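OsmC family peroxiredoxin (Aquifex aeolicus, PDB 2E8E) probably reduces organic hydroperoxides using a pair of redox-active cysteines. Local coordinates at the interface of chains A and B. Sequence-based numbering; all coordinates share one arbitrary frame. Chains: chain A/B, Hypothetical protein Aq_1549.

Contact 1: the interface of chains A and B. Residues chain A 35, 38, 77-80, 83, 116, 119-120; chain B 110-112, 114-115.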
ATOM      1  N   MET A  35       6.263  -3.629   1.293  1.00 15.40           N
ATOM      2  CA  MET A  35       6.225  -3.595  -0.161  1.00 14.33           C
ATOM      3  C   MET A  35       5.221  -4.601  -0.724  1.00 15.22           C
ATOM      4  O   MET A  35       4.652  -4.380  -1.793  1.00 14.73           O
ATOM      5  CB  MET A  35       7.626  -3.800  -0.733  1.00 14.26           C
ATOM      6  CG  MET A  35       8.444  -2.492  -0.743  1.00 15.57           C
ATOM      7  SD  MET A  35       7.921  -1.262  -1.997  1.00  6.11           S
ATOM      8  CE  MET A  35       8.997  -1.776  -3.332  1.00 16.51           C
ATOM      9  N   LEU A  38       1.990  -2.897  -0.513  1.00 13.38           N
ATOM     10  CA  LEU A  38       1.750  -1.915  -1.568  1.00 13.82           C
ATOM     11  C   LEU A  38       1.089  -2.636  -2.743  1.00 14.83           C
ATOM     12  O   LEU A  38       0.146  -2.122  -3.350  1.00 14.34           O
ATOM     13  CB  LEU A  38       3.062  -1.256  -2.027  1.00 14.17           C
ATOM     14  CG  LEU A  38       2.932  -0.381  -3.286  1.00 13.83           C
ATOM     15  CD1 LEU A  38       1.921   0.737  -3.027  1.00 13.84           C
ATOM     16  CD2 LEU A  38       4.283   0.209  -3.664  1.00 15.43           C
ATOM     17  N   PRO A  77      16.544   4.145  -3.112  1.00 19.52           N
ATOM     18  CA  PRO A  77      15.444   3.330  -2.579  1.00 18.98           C
ATOM     19  C   PRO A  77      15.109   2.184  -3.538  1.00 17.36           C
ATOM     20  O   PRO A  77      15.067   2.372  -4.753  1.00 17.89           O
ATOM     21  CB  PRO A  77      14.306   4.339  -2.434  1.00 19.98           C
ATOM     22  CG  PRO A  77      14.562   5.293  -3.550  1.00 19.95           C
ATOM     23  CD  PRO A  77      16.065   5.492  -3.474  1.00 21.22           C
ATOM     24  N   LYS A  78      14.864   1.004  -2.980  1.00 18.16           N
ATOM     25  CA  LYS A  78      14.578  -0.177  -3.781  1.00 18.45           C
ATOM     26  C   LYS A  78      13.133  -0.259  -4.256  1.00 17.27           C
ATOM     27  O   LYS A  78      12.402  -1.192  -3.929  1.00 16.78           O
ATOM     28  CB  LYS A  78      14.963  -1.428  -2.992  1.00 20.48           C
ATOM     29  CG  LYS A  78      16.445  -1.437  -2.610  1.00 23.42           C
ATOM     30  CD  LYS A  78      16.856  -2.741  -1.953  1.00 25.45           C
ATOM     31  CE  LYS A  78      18.361  -2.769  -1.727  1.00 31.30           C
ATOM     32  NZ  LYS A  78      18.820  -4.051  -1.127  1.00 34.78           N
ATOM     33  N   ILE A  79      12.737   0.736  -5.041  1.00 17.33           N
ATOM     34  CA  ILE A  79      11.388   0.805  -5.584  1.00 15.46           C
ATOM     35  C   ILE A  79      11.177  -0.296  -6.619  1.00 16.76           C
ATOM     36  O   ILE A  79      12.130  -0.929  -7.071  1.00 16.33           O
ATOM     37  CB  ILE A  79      11.150   2.151  -6.300  1.00 16.35           C
ATOM     38  CG1 ILE A  79      12.141   2.298  -7.461  1.00 19.43           C
ATOM     39  CG2 ILE A  79      11.298   3.309  -5.317  1.00 16.49           C
ATOM     40  CD1 ILE A  79      11.933   3.535  -8.306  1.00 20.40           C
ATOM     41  N   TYR A  80       9.923  -0.527  -6.991  1.00 16.36           N
ATOM     42  CA  TYR A  80       9.625  -1.510  -8.026  1.00 17.30           C
ATOM     43  C   TYR A  80       9.935  -0.861  -9.371  1.00 17.78           C
ATOM     44  O   TYR A  80       9.334   0.154  -9.723  1.00 17.78           O
ATOM     45  CB  TYR A  80       8.143  -1.892  -8.014  1.00 16.19           C
ATOM     46  CG  TYR A  80       7.712  -2.741  -6.845  1.00 14.94           C
ATOM     47  CD1 TYR A  80       8.343  -3.952  -6.566  1.00 14.22           C
ATOM     48  CD2 TYR A  80       6.646  -2.348  -6.038  1.00 14.74           C
ATOM     49  CE1 TYR A  80       7.917  -4.757  -5.513  1.00 15.24           C
ATOM     50  CE2 TYR A  80       6.213  -3.139  -4.982  1.00 16.34           C
ATOM     51  CZ  TYR A  80       6.851  -4.344  -4.726  1.00 16.63           C
ATOM     52  OH  TYR A  80       6.410  -5.132  -3.695  1.00 15.63           O
ATOM     53  N   ILE A  83       6.162  -3.594 -12.449  1.00 18.77           N
ATOM     54  CA  ILE A  83       5.052  -4.219 -11.743  1.00 17.30           C
ATOM     55  C   ILE A  83       4.176  -4.876 -12.794  1.00 18.10           C
ATOM     56  O   ILE A  83       3.682  -4.206 -13.700  1.00 18.97           O
ATOM     57  CB  ILE A  83       4.182  -3.201 -10.971  1.00 17.45           C
ATOM     58  CG1 ILE A  83       5.016  -2.493  -9.902  1.00 17.28           C
ATOM     59  CG2 ILE A  83       3.000  -3.934 -10.320  1.00 18.95           C
ATOM     60  CD1 ILE A  83       4.229  -1.509  -9.066  1.00 19.80           C
ATOM     61  N   VAL A 116       1.624   5.546  -8.201  1.00 18.60           N
ATOM     62  CA  VAL A 116       2.944   4.958  -8.412  1.00 21.38           C
ATOM     63  C   VAL A 116       3.304   4.795  -9.880  1.00 23.97           C
ATOM     64  O   VAL A 116       4.463   4.564 -10.220  1.00 23.24           O
ATOM     65  CB  VAL A 116       3.071   3.584  -7.711  1.00 23.49           C
ATOM     66  CG1 VAL A 116       2.781   3.736  -6.226  1.00 25.45           C
ATOM     67  CG2 VAL A 116       2.129   2.575  -8.346  1.00 23.75           C
ATOM     68  N   SER A 119       6.485   6.227 -11.583  1.00 26.29           N
ATOM     69  CA  SER A 119       7.782   5.803 -11.079  1.00 25.85           C
ATOM     70  C   SER A 119       8.137   4.365 -11.435  1.00 24.48           C
ATOM     71  O   SER A 119       9.185   3.883 -11.024  1.00 25.95           O
ATOM     72  CB  SER A 119       7.840   5.965  -9.555  1.00 26.91           C
ATOM     73  OG  SER A 119       7.763   7.330  -9.170  1.00 31.59           O
ATOM     74  N   THR A 120       7.285   3.693 -12.203  1.00 23.21           N
ATOM     75  CA  THR A 120       7.543   2.296 -12.558  1.00 25.35           C
ATOM     76  C   THR A 120       7.016   1.886 -13.937  1.00 26.47           C
ATOM     77  O   THR A 120       6.194   2.585 -14.535  1.00 30.07           O
ATOM     78  CB  THR A 120       6.920   1.355 -11.499  1.00 26.24           C
ATOM     79  OG1 THR A 120       7.403   0.023 -11.687  1.00 25.98           O
ATOM     80  CG2 THR A 120       5.401   1.351 -11.620  1.00 27.45           C
TER
ATOM     81  N   CYS B 110      13.167   4.582   2.213  1.00 18.50           N
ATOM     82  CA  CYS B 110      11.776   4.164   2.062  1.00 18.03           C
ATOM     83  C   CYS B 110      11.337   3.928   0.622  1.00 18.12           C
ATOM     84  O   CYS B 110      11.081   4.875  -0.127  1.00 18.78           O
ATOM     85  CB  CYS B 110      10.849   5.180   2.719  1.00 16.42           C
ATOM     86  SG  CYS B 110       9.164   4.544   2.901  1.00 17.71           S
ATOM     87  N   SER B 111      11.223   2.653   0.253  1.00 16.89           N
ATOM     88  CA  SER B 111      10.831   2.278  -1.101  1.00 18.62           C
ATOM     89  C   SER B 111       9.401   2.668  -1.467  1.00 18.26           C
ATOM     90  O   SER B 111       9.162   3.212  -2.546  1.00 17.72           O
ATOM     91  CB  SER B 111      11.010   0.767  -1.302  1.00 20.67           C
ATOM     92  OG  SER B 111      12.371   0.391  -1.168  1.00 21.75           O
ATOM     93  N   VAL B 112       8.454   2.387  -0.578  1.00 17.93           N
ATOM     94  CA  VAL B 112       7.055   2.712  -0.848  1.00 17.73           C
ATOM     95  C   VAL B 112       6.863   4.216  -1.040  1.00 17.82           C
ATOM     96  O   VAL B 112       6.256   4.656  -2.016  1.00 16.94           O
ATOM     97  CB  VAL B 112       6.129   2.227   0.302  1.00 17.51           C
ATOM     98  CG1 VAL B 112       4.682   2.626   0.013  1.00 18.15           C
ATOM     99  CG2 VAL B 112       6.242   0.708   0.465  1.00 17.64           C
ATOM    100  N   ALA B 114       9.033   6.478  -1.878  1.00 16.20           N
ATOM    101  CA  ALA B 114       9.732   6.952  -3.067  1.00 15.64           C
ATOM    102  C   ALA B 114       8.874   6.807  -4.321  1.00 16.89           C
ATOM    103  O   ALA B 114       8.979   7.606  -5.250  1.00 18.95           O
ATOM    104  CB  ALA B 114      11.032   6.181  -3.251  1.00 15.77           C
ATOM    105  N   MET B 115       8.022   5.789  -4.336  1.00 16.79           N
ATOM    106  CA  MET B 115       7.169   5.542  -5.494  1.00 16.42           C
ATOM    107  C   MET B 115       5.988   6.493  -5.656  1.00 17.80           C
ATOM    108  O   MET B 115       5.535   6.727  -6.777  1.00 18.33           O
ATOM    109  CB  MET B 115       6.665   4.096  -5.477  1.00 16.24           C
ATOM    110  CG  MET B 115       7.760   3.074  -5.771  1.00 18.62           C
ATOM    111  SD  MET B 115       7.144   1.398  -6.035  1.00  8.94           S
ATOM    112  CE  MET B 115       6.499   1.546  -7.648  1.00 23.21           C
TER
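One hydrogen bond grips the carbonyl O of A:Met35: the phenol OH of A:Tyr80 donates to it at 2.7 Å, from well above the carbonyl plane (73° out of it). The bent chain of A:Met35 also lays CE over the centre of the tyrosine ring, covering one face, so that bond and contact together set the ring's rotation. OG1 of A:Thr120 in turn donates to O of A:Tyr80 at 2.8 Å. Against this framework B:Met115, from helix 111-116 of chain B, runs into chain A. Its chain is straight at chi2 (-170°) and bends at chi3 (76°), so that CG lies on the branched CB and CG2 of A:Ile79 while the methyl CE turns in among A:Tyr80, A:Val116, A:Thr120 and, tip to tip, CD1 of A:Ile83. The thioether SD of B:Met115 faces the backbone N of A:Tyr80 at 3.5 Å, a weak but nearly straight hydrogen bond. This sulfur also touches ring atom CD2 of A:Tyr80 and the CD2 methyl of A:Leu38. An alanine in place of B:Met115 would remove CG, SD and CE and would probably lose the packing on A:Ile79, A:Tyr80, A:Leu38, A:Val116 and A:Thr120, along with the weak N-H...S bond. One turn earlier, OG of B:Ser111 lies near the backbone of A:Lys78, plausibly donating to its O at 3.2 Å. SD of A:Met35 slides past CG2 of B:Val112 at 3.6 Å. Beside them CB of B:Ala114 meets CG2 of A:Ile79 at 3.5 Å and the ring of A:Pro77, which follows a cis peptide bond. The patch is a mainly apolar part of the two-fold dimer interface. B:Cys110, whose disulfide with Cys45 is absent in this reduced form, directly precedes the docked helix, so the contact is likely to steady the redox centre.

Contact 2: the interface of chains A and B. Residues chain A 33, 36, 39, 68-72, 80; chain B 2-6.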
ATOM      1  N   ASN A  33       4.790  -7.684   5.042  1.00 18.25           N
ATOM      2  CA  ASN A  33       5.860  -6.931   4.397  1.00 17.29           C
ATOM      3  C   ASN A  33       5.288  -5.664   3.756  1.00 16.92           C
ATOM      4  O   ASN A  33       4.350  -5.738   2.972  1.00 18.63           O
ATOM      5  CB  ASN A  33       6.545  -7.801   3.343  1.00 19.02           C
ATOM      6  CG  ASN A  33       7.610  -7.055   2.586  1.00 19.89           C
ATOM      7  OD1 ASN A  33       7.366  -6.536   1.492  1.00 18.55           O
ATOM      8  ND2 ASN A  33       8.801  -6.965   3.176  1.00 19.24           N
ATOM      9  N   GLU A  36       4.996  -5.705  -0.014  1.00 15.45           N
ATOM     10  CA  GLU A  36       3.986  -6.653  -0.473  1.00 15.02           C
ATOM     11  C   GLU A  36       2.631  -5.987  -0.246  1.00 15.29           C
ATOM     12  O   GLU A  36       1.710  -6.138  -1.056  1.00 14.04           O
ATOM     13  CB  GLU A  36       4.064  -7.981   0.294  1.00 15.55           C
ATOM     14  CG  GLU A  36       5.199  -8.876  -0.172  1.00 16.11           C
ATOM     15  CD  GLU A  36       5.238 -10.220   0.537  1.00 20.81           C
ATOM     16  OE1 GLU A  36       4.361 -10.486   1.389  1.00 23.96           O
ATOM     17  OE2 GLU A  36       6.156 -11.009   0.237  1.00 25.81           O
ATOM     18  N   LEU A  39       1.580  -3.830  -3.068  1.00 15.07           N
ATOM     19  CA  LEU A  39       0.991  -4.583  -4.173  1.00 14.27           C
ATOM     20  C   LEU A  39      -0.451  -4.955  -3.827  1.00 15.57           C
ATOM     21  O   LEU A  39      -1.327  -4.955  -4.695  1.00 14.05           O
ATOM     22  CB  LEU A  39       1.807  -5.844  -4.476  1.00 13.74           C
ATOM     23  CG  LEU A  39       3.210  -5.618  -5.049  1.00 15.36           C
ATOM     24  CD1 LEU A  39       3.876  -6.965  -5.267  1.00 17.07           C
ATOM     25  CD2 LEU A  39       3.131  -4.855  -6.374  1.00 16.35           C
ATOM     26  N   LEU A  68      -0.082 -10.067  -8.868  1.00 19.41           N
ATOM     27  CA  LEU A  68       0.851  -8.963  -9.010  1.00 18.93           C
ATOM     28  C   LEU A  68       2.271  -9.409  -8.715  1.00 19.01           C
ATOM     29  O   LEU A  68       2.524 -10.115  -7.743  1.00 19.80           O
ATOM     30  CB  LEU A  68       0.476  -7.809  -8.079  1.00 19.56           C
ATOM     31  CG  LEU A  68      -0.894  -7.174  -8.329  1.00 19.65           C
ATOM     32  CD1 LEU A  68      -1.931  -7.801  -7.398  1.00 19.45           C
ATOM     33  CD2 LEU A  68      -0.805  -5.677  -8.095  1.00 18.10           C
ATOM     34  N   LYS A  69       3.196  -8.994  -9.571  1.00 17.99           N
ATOM     35  CA  LYS A  69       4.598  -9.331  -9.396  1.00 19.57           C
ATOM     36  C   LYS A  69       5.413  -8.062  -9.559  1.00 19.48           C
ATOM     37  O   LYS A  69       5.325  -7.383 -10.584  1.00 20.75           O
ATOM     38  CB  LYS A  69       5.050 -10.361 -10.432  1.00 20.95           C
ATOM     39  CG  LYS A  69       6.542 -10.653 -10.374  1.00 24.94           C
ATOM     40  CD  LYS A  69       6.965 -11.694 -11.399  1.00 29.18           C
ATOM     41  CE  LYS A  69       6.253 -13.014 -11.176  1.00 32.30           C
ATOM     42  NZ  LYS A  69       6.739 -14.080 -12.102  1.00 36.21           N
ATOM     43  N   GLY A  70       6.209  -7.741  -8.546  1.00 18.87           N
ATOM     44  CA  GLY A  70       7.021  -6.544  -8.621  1.00 18.53           C
ATOM     45  C   GLY A  70       8.497  -6.870  -8.557  1.00 18.61           C
ATOM     46  O   GLY A  70       8.911  -7.713  -7.764  1.00 19.24           O
ATOM     47  N   LYS A  71       9.284  -6.216  -9.405  1.00 17.75           N
ATOM     48  CA  LYS A  71      10.733  -6.415  -9.440  1.00 19.72           C
ATOM     49  C   LYS A  71      11.381  -5.132  -8.934  1.00 18.56           C
ATOM     50  O   LYS A  71      11.170  -4.055  -9.497  1.00 18.93           O
ATOM     51  CB  LYS A  71      11.193  -6.720 -10.867  1.00 20.34           C
ATOM     52  CG  LYS A  71      10.688  -8.050 -11.393  1.00 25.27           C
ATOM     53  CD  LYS A  71      11.132  -8.282 -12.831  1.00 29.87           C
ATOM     54  CE  LYS A  71      10.707  -9.658 -13.327  1.00 33.20           C
ATOM     55  NZ  LYS A  71       9.231  -9.850 -13.258  1.00 37.84           N
ATOM     56  N   ARG A  72      12.180  -5.254  -7.879  1.00 18.78           N
ATOM     57  CA  ARG A  72      12.812  -4.096  -7.257  1.00 17.93           C
ATOM     58  C   ARG A  72      14.220  -3.754  -7.716  1.00 20.07           C
ATOM     59  O   ARG A  72      15.007  -4.633  -8.068  1.00 19.90           O
ATOM     60  CB  ARG A  72      12.844  -4.287  -5.739  1.00 18.05           C
ATOM     61  CG  ARG A  72      11.502  -4.645  -5.135  1.00 17.42           C
ATOM     62  CD  ARG A  72      11.630  -4.939  -3.655  1.00 17.01           C
ATOM     63  NE  ARG A  72      12.007  -3.760  -2.883  1.00 19.40           N
ATOM     64  CZ  ARG A  72      12.096  -3.744  -1.559  1.00 20.87           C
ATOM     65  NH1 ARG A  72      11.845  -4.849  -0.867  1.00 22.45           N
ATOM     66  NH2 ARG A  72      12.394  -2.623  -0.925  1.00 19.72           N
ATOM     67  N   TYR A  80       9.923  -0.527  -6.991  1.00 16.36           N
ATOM     68  CA  TYR A  80       9.625  -1.510  -8.026  1.00 17.30           C
ATOM     69  C   TYR A  80       9.935  -0.861  -9.371  1.00 17.78           C
ATOM     70  O   TYR A  80       9.334   0.154  -9.723  1.00 17.78           O
ATOM     71  CB  TYR A  80       8.143  -1.892  -8.014  1.00 16.19           C
ATOM     72  CG  TYR A  80       7.712  -2.741  -6.845  1.00 14.94           C
ATOM     73  CD1 TYR A  80       8.343  -3.952  -6.566  1.00 14.22           C
ATOM     74  CD2 TYR A  80       6.646  -2.348  -6.038  1.00 14.74           C
ATOM     75  CE1 TYR A  80       7.917  -4.757  -5.513  1.00 15.24           C
ATOM     76  CE2 TYR A  80       6.213  -3.139  -4.982  1.00 16.34           C
ATOM     77  CZ  TYR A  80       6.851  -4.344  -4.726  1.00 16.63           C
ATOM     78  OH  TYR A  80       6.410  -5.132  -3.695  1.00 15.63           O
TER
ATOM     79  N   GLU B   2      15.133  -7.947  -6.378  1.00 20.24           N
ATOM     80  CA  GLU B   2      14.233  -8.769  -5.580  1.00 21.63           C
ATOM     81  C   GLU B   2      12.841  -8.777  -6.184  1.00 21.93           C
ATOM     82  O   GLU B   2      12.357  -7.760  -6.688  1.00 21.18           O
ATOM     83  CB  GLU B   2      14.150  -8.276  -4.133  1.00 22.34           C
ATOM     84  CG  GLU B   2      13.085  -9.015  -3.328  1.00 25.59           C
ATOM     85  CD  GLU B   2      12.996  -8.567  -1.881  1.00 26.30           C
ATOM     86  OE1 GLU B   2      13.168  -7.360  -1.620  1.00 24.50           O
ATOM     87  OE2 GLU B   2      12.735  -9.425  -1.009  1.00 28.58           O
ATOM     88  N   VAL B   3      12.203  -9.938  -6.130  1.00 21.83           N
ATOM     89  CA  VAL B   3      10.865 -10.103  -6.660  1.00 20.69           C
ATOM     90  C   VAL B   3       9.872 -10.309  -5.523  1.00 22.53           C
ATOM     91  O   VAL B   3      10.097 -11.134  -4.633  1.00 24.66           O
ATOM     92  CB  VAL B   3      10.791 -11.326  -7.600  1.00 21.27           C
ATOM     93  CG1 VAL B   3       9.368 -11.508  -8.114  1.00 21.16           C
ATOM     94  CG2 VAL B   3      11.760 -11.153  -8.756  1.00 22.41           C
ATOM     95  N   LYS B   4       8.787  -9.539  -5.547  1.00 20.44           N
ATOM     96  CA  LYS B   4       7.725  -9.657  -4.555  1.00 19.72           C
ATOM     97  C   LYS B   4       6.491 -10.074  -5.342  1.00 21.27           C
ATOM     98  O   LYS B   4       6.261  -9.578  -6.449  1.00 21.07           O
ATOM     99  CB  LYS B   4       7.429  -8.317  -3.873  1.00 19.81           C
ATOM    100  CG  LYS B   4       8.544  -7.742  -3.014  1.00 20.45           C
ATOM    101  CD  LYS B   4       8.830  -8.597  -1.794  1.00 21.44           C
ATOM    102  CE  LYS B   4       9.680  -7.825  -0.795  1.00 20.39           C
ATOM    103  NZ  LYS B   4      10.246  -8.701   0.261  1.00 22.71           N
ATOM    104  N   GLU B   5       5.701 -10.978  -4.776  1.00 20.72           N
ATOM    105  CA  GLU B   5       4.490 -11.445  -5.428  1.00 20.99           C
ATOM    106  C   GLU B   5       3.333 -11.564  -4.449  1.00 21.44           C
ATOM    107  O   GLU B   5       3.508 -11.957  -3.300  1.00 20.22           O
ATOM    108  CB  GLU B   5       4.724 -12.814  -6.083  1.00 24.34           C
ATOM    109  CG  GLU B   5       5.523 -12.781  -7.372  1.00 31.63           C
ATOM    110  CD  GLU B   5       5.773 -14.170  -7.934  1.00 34.84           C
ATOM    111  OE1 GLU B   5       4.848 -15.008  -7.883  1.00 35.72           O
ATOM    112  OE2 GLU B   5       6.889 -14.421  -8.435  1.00 38.83           O
ATOM    113  N   VAL B   6       2.146 -11.191  -4.901  1.00 19.67           N
ATOM    114  CA  VAL B   6       0.959 -11.319  -4.073  1.00 19.65           C
ATOM    115  C   VAL B   6      -0.148 -11.797  -4.995  1.00 19.72           C
ATOM    116  O   VAL B   6      -0.088 -11.582  -6.204  1.00 20.48           O
ATOM    117  CB  VAL B   6       0.552  -9.987  -3.394  1.00 19.88           C
ATOM    118  CG1 VAL B   6       1.662  -9.527  -2.442  1.00 18.83           C
ATOM    119  CG2 VAL B   6       0.251  -8.932  -4.437  1.00 21.95           C
TER
HETATM  120  O   HOH W   1       6.802 -11.915  -2.196  1.00 24.64           O
HETATM  121  O   HOH W   2       8.331 -10.143   1.522  1.00 27.54           O
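Strand 3-12 of chain B, with B:Glu2 just ahead of it, pairs antiparallel with strand 63-72 of chain A, and helix 34-56 of chain A packs against one side of the pair. The sheet thus continues from one subunit into the other. At its middle, N of A:Gly70 donates to O of B:Lys4 at 2.8 Å and N of B:Lys4 donates back to O of A:Gly70 at 2.9 Å. A:Leu68 and B:Val6 exchange a similar pair, and N of A:Arg72 closes the ladder on O of B:Glu2 at 2.8 Å. On the helix side, CG2 of B:Val6 presses tightly on CB of A:Leu39 (3.5 Å), and CG of B:Lys4 meets the ring edge of A:Tyr80. On the other side, A:Lys69 and B:Glu5 lie alongside each other in a long salt bridge, NZ to OE2 3.7 Å. Back on the B:Lys4 side, A:Arg72 runs alongside B:Glu2, its guanidinium 11° from the carboxylate plane; NH1 and OE1, 2.9 Å apart, form a salt bridge of charge to charge, without a well-directed hydrogen bond. B:Lys4, bent at chi2 (-66°), reaches tip to tip toward A:Asn33, whose OD1 takes the N-H of A:Glu36 on an in-plane lone pair. Two waters bind OE2 of A:Glu36, one linking it to N of B:Glu5 and the other to NZ of B:Lys4; that ammonium also meets OE2 of B:Glu2 at 2.9 Å, from above the carboxylate plane.

The centres of contact 1 and contact 2 lie about 10 Å apart, and A:Tyr80 belongs to both: its backbone N, CB and one ring edge (CD2) face the helical segment, the other edge (CE1) and the hydroxyl the N-terminal strand. Helix 34-56 of chain A also serves both, with successive residues facing one patch or the other. Contact 1 is largely apolar helix docking near a redox cysteine, whereas contact 2 is sheet extension with charged pairs on both faces. Because two-fold symmetry repeats each patch, the chains are intertwined at several places, consistent with a dimer that supports the active-site region.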